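Local coordinates for protein-L-isoaspartate(D-aspartate) O-methyltransferase (Sulfolobus tokodaii, PDB 1VBF), which methylates L-isoaspartyl residues of proteins with S-adenosyl-L-methionine, a reaction that probably serves the repair or degradation of damaged proteins, at the interface of chains A and B and the interface of chains A and C. Coordinates in Å, arbitrary orientation; residue numbers count along the deposited sequence, not the author numbering. Chains: chain A/B/C, 231aa long hypothetical protein-L-isoaspartate O-methyltransferase.

Contact 1 and contact 2 lie about 22 Å apart, measured between the centres of their C-alpha atoms, and draw on the same C-terminal helix in different copies. In contact 1 the helix 209-223 of chain B turns residues 210, 214 and 218 towards two loops of chain A. In contact 2 the helices 209-219 of chains A and C pack through residues 212, 213, 215-217 and 219, with residue 220 just beyond. Contact 2 is part of the trimeric coiled coil; contact 1 repeats across a two-fold and probably ties one trimer to another, giving the six-chain assembly.

Contact 1: the interface of chains A and B. Residues chain A 169, 206; chain B 210, 214, 218.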
# COMPACT_ATOMS: atom_id res chain seq x y z
N ARG A 169 -14.94 0.19 2.66
CA ARG A 169 -15.48 -0.84 3.56
C ARG A 169 -16.34 -0.32 4.69
O ARG A 169 -17.06 -1.10 5.31
CB ARG A 169 -14.34 -1.71 4.10
CG ARG A 169 -13.45 -1.04 5.13
CD ARG A 169 -12.12 -1.76 5.26
NE ARG A 169 -11.74 -1.97 6.65
CZ ARG A 169 -12.32 -2.86 7.45
NH1 ARG A 169 -13.29 -3.63 6.98
NH2 ARG A 169 -11.92 -2.98 8.71
N TYR A 206 -14.10 -2.89 -4.80
CA TYR A 206 -13.47 -2.23 -3.66
C TYR A 206 -11.97 -2.24 -3.94
O TYR A 206 -11.42 -3.24 -4.42
CB TYR A 206 -13.76 -2.98 -2.36
CG TYR A 206 -12.96 -2.45 -1.19
CD1 TYR A 206 -13.17 -1.16 -0.69
CD2 TYR A 206 -11.94 -3.22 -0.61
CE1 TYR A 206 -12.38 -0.64 0.34
CE2 TYR A 206 -11.15 -2.71 0.42
CZ TYR A 206 -11.37 -1.42 0.89
OH TYR A 206 -10.56 -0.90 1.87
N GLU B 210 -3.18 -3.76 3.91
CA GLU B 210 -4.59 -3.40 3.89
C GLU B 210 -5.09 -3.45 5.35
O GLU B 210 -5.62 -2.48 5.88
CB GLU B 210 -5.37 -4.36 2.98
CG GLU B 210 -6.87 -4.07 2.85
CD GLU B 210 -7.21 -2.64 2.37
OE1 GLU B 210 -6.55 -2.12 1.43
OE2 GLU B 210 -8.15 -2.05 2.94
N ASN B 214 -6.41 -0.50 7.87
CA ASN B 214 -7.77 -0.61 8.39
C ASN B 214 -7.72 -0.42 9.90
O ASN B 214 -8.60 0.18 10.50
CB ASN B 214 -8.34 -2.00 8.12
CG ASN B 214 -8.80 -2.17 6.70
OD1 ASN B 214 -8.80 -3.29 6.17
ND2 ASN B 214 -9.20 -1.07 6.06
N ARG B 218 -9.03 2.50 12.36
CA ARG B 218 -9.92 2.16 13.46
C ARG B 218 -9.49 2.95 14.68
O ARG B 218 -10.30 3.58 15.35
CB ARG B 218 -9.84 0.66 13.77
CG ARG B 218 -11.15 -0.13 13.55
CD ARG B 218 -11.32 -0.62 12.10
NE ARG B 218 -11.27 -2.08 11.96
CZ ARG B 218 -10.23 -2.84 12.30
NH1 ARG B 218 -9.13 -2.30 12.80
NH2 ARG B 218 -10.30 -4.16 12.12
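A:Arg169 and B:Asn214 meet because each side chain is set early by its torsions. The arginine starts with CG wedged between its backbone N and carbonyl carbon (chi1 73°); the chain up to CG brings CD to the carboxamide, and the bend at chi3 then sets NE above it. B:Asn214 holds CG anti to its carbonyl carbon (chi1 -78°), which stands its flat amide up from the helix 209-223 to meet the arginine. CD of A:Arg169 packs against CG of B:Asn214 at 3.6 Å. NE sits above the amide face, with OD1 of B:Asn214 3.3 Å from it, and the guanidinium and amide planes are steeply tilted against each other. ND2 of B:Asn214 is modelled 2.8 Å from NE of A:Arg169, two donors brought close with no acceptor in either; at this resolution that pairing is doubtful and the amide may be flipped, but NE would still lie above the plane, and this is better taken as a tilted van der Waals contact over the amide face than as a hydrogen bond.

One turn back along the helix, A:Tyr206 approaches B:Glu210 from the opposite direction. Its phenol OH donates a hydrogen bond of 2.9 Å to the carboxylate OE2 of B:Glu210. That oxygen lies at the ring edge, in the ring plane, whereas the hydroxyl comes in from above the carboxylate plane, 39° out of it.

One turn beyond B:Asn214, the guanidinium of A:Arg169 points an edge at B:Arg218, its NH2 3.4 Å from NE at the rim of the other guanidinium, and the two side chains cross at about a right angle. The like charges may be partly offset by the carboxylate of B:Glu210, whose OE2 is 5.2 Å from NE of A:Arg169.

The patch braces two loops of one methyltransferase subunit against the C-terminal helix of another. With its two-fold twin it probably helps join the trimers, and may contribute to the oligomer-based thermostability of this archaeal enzyme.

Contact 2: the interface of chains A and C. Residues chain A 213, 216-217, 220; chain C 212, 215-216, 219.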
# COMPACT_ATOMS: atom_id res chain seq x y z
N VAL A 213 -2.26 -6.71 -5.97
CA VAL A 213 -0.89 -7.13 -6.18
C VAL A 213 -0.88 -8.66 -6.28
O VAL A 213 -0.38 -9.22 -7.25
CB VAL A 213 0.05 -6.63 -5.03
CG1 VAL A 213 1.46 -7.14 -5.23
CG2 VAL A 213 0.08 -5.11 -5.01
N LEU A 216 -1.65 -9.74 -9.69
CA LEU A 216 -0.57 -9.38 -10.61
C LEU A 216 0.61 -10.35 -10.47
O LEU A 216 1.31 -10.62 -11.43
CB LEU A 216 -0.12 -7.94 -10.35
CG LEU A 216 -1.08 -6.80 -10.71
CD1 LEU A 216 -0.66 -5.51 -10.00
CD2 LEU A 216 -1.09 -6.62 -12.22
N GLU A 217 0.81 -10.86 -9.26
CA GLU A 217 1.88 -11.81 -8.99
C GLU A 217 1.50 -13.13 -9.66
O GLU A 217 2.32 -13.78 -10.30
CB GLU A 217 2.04 -12.01 -7.47
CG GLU A 217 3.23 -11.31 -6.85
CD GLU A 217 3.20 -11.33 -5.32
OE1 GLU A 217 2.98 -12.40 -4.72
OE2 GLU A 217 3.39 -10.26 -4.71
N ILE A 220 1.60 -12.94 -13.31
CA ILE A 220 2.99 -13.04 -13.74
C ILE A 220 3.46 -14.50 -13.74
O ILE A 220 4.65 -14.80 -13.65
CB ILE A 220 3.90 -12.11 -12.86
CG1 ILE A 220 3.91 -10.71 -13.49
CG2 ILE A 220 5.34 -12.62 -12.75
CD1 ILE A 220 5.01 -9.80 -12.98
N ARG C 212 7.25 -5.99 -3.14
CA ARG C 212 6.47 -6.91 -3.97
C ARG C 212 6.14 -6.20 -5.28
O ARG C 212 6.09 -6.82 -6.34
CB ARG C 212 5.17 -7.30 -3.26
CG ARG C 212 5.36 -8.10 -2.00
CD ARG C 212 4.02 -8.44 -1.39
NE ARG C 212 3.17 -9.14 -2.36
CZ ARG C 212 1.92 -9.52 -2.13
NH1 ARG C 212 1.34 -9.27 -0.96
NH2 ARG C 212 1.24 -10.13 -3.08
N LYS C 215 9.57 -5.63 -7.46
CA LYS C 215 9.86 -6.84 -8.23
C LYS C 215 8.96 -6.96 -9.47
O LYS C 215 9.45 -7.11 -10.59
CB LYS C 215 9.72 -8.09 -7.36
CG LYS C 215 8.28 -8.57 -7.22
CD LYS C 215 8.15 -9.86 -6.39
CE LYS C 215 6.70 -10.35 -6.33
NZ LYS C 215 6.19 -10.85 -7.65
N LEU C 216 7.65 -6.89 -9.26
CA LEU C 216 6.69 -6.99 -10.36
C LEU C 216 7.04 -6.00 -11.47
O LEU C 216 6.80 -6.26 -12.64
CB LEU C 216 5.27 -6.75 -9.84
CG LEU C 216 4.64 -7.80 -8.92
CD1 LEU C 216 3.44 -7.22 -8.18
CD2 LEU C 216 4.23 -9.01 -9.76
N GLN C 219 10.14 -7.60 -12.96
CA GLN C 219 9.65 -8.74 -13.71
C GLN C 219 9.07 -8.29 -15.04
O GLN C 219 9.25 -8.95 -16.06
CB GLN C 219 8.58 -9.48 -12.90
CG GLN C 219 9.14 -10.66 -12.12
CD GLN C 219 8.58 -10.77 -10.72
OE1 GLN C 219 7.48 -11.30 -10.52
NE2 GLN C 219 9.32 -10.27 -9.74
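Carboxylate oxygen OE2 of A:Glu217 is gripped by two nitrogens of C:Arg212 in a salt bridge between neighbouring helices of the trimeric coiled coil. OE2 accepts a hydrogen bond from NE of C:Arg212 at 2.6 Å through its syn lone pair, on the side of the other carboxylate oxygen, and NH2 of the same guanidinium adds one of 2.7 Å to OE2 from well above the carboxylate plane. Both bonds lie almost in the guanidinium plane, so the arginine meets the acid with its NE side edge rather than its face. The carboxylate is turned 61° from that plane, and both donors go to OE2 in place of the parallel two-oxygen pairing.

C:Arg212 gets there by starting with CG beside its backbone N and bending at chi3 (56°), which swings the guanidinium across towards chain A. A:Glu217, extended beyond CG, reaches out to meet it nearly at a right angle. CB of A:Val213 covers one guanidinium face near its rim. C:Lys215 crosses the glutamate lower down, its CE 3.6 Å from CG of A:Glu217; its ammonium NZ is 4.1 Å from OE2 of A:Glu217, not in charge contact, and may add a favourable field.

Beside the charged pair runs the apolar seam. C:Leu216 forks between two chain A side chains: CD1 touches CG1 of A:Val213 at 3.5 Å, and CD2 touches CD1 of A:Ile220 at 3.4 Å. A:Ile220 also rests its CD1 on CB of C:Gln219, 3.6 Å away, so the aliphatic root of the glutamine extends the apolar surface towards the helix end. The three- and four-residue steps between positions 213, 216 and 220, the last just past the end of helix 209-219, would fit the a and d sites of a heptad, with 212 and 217 at the flanking g and e sites, where interhelical ion pairs of coiled coils typically form.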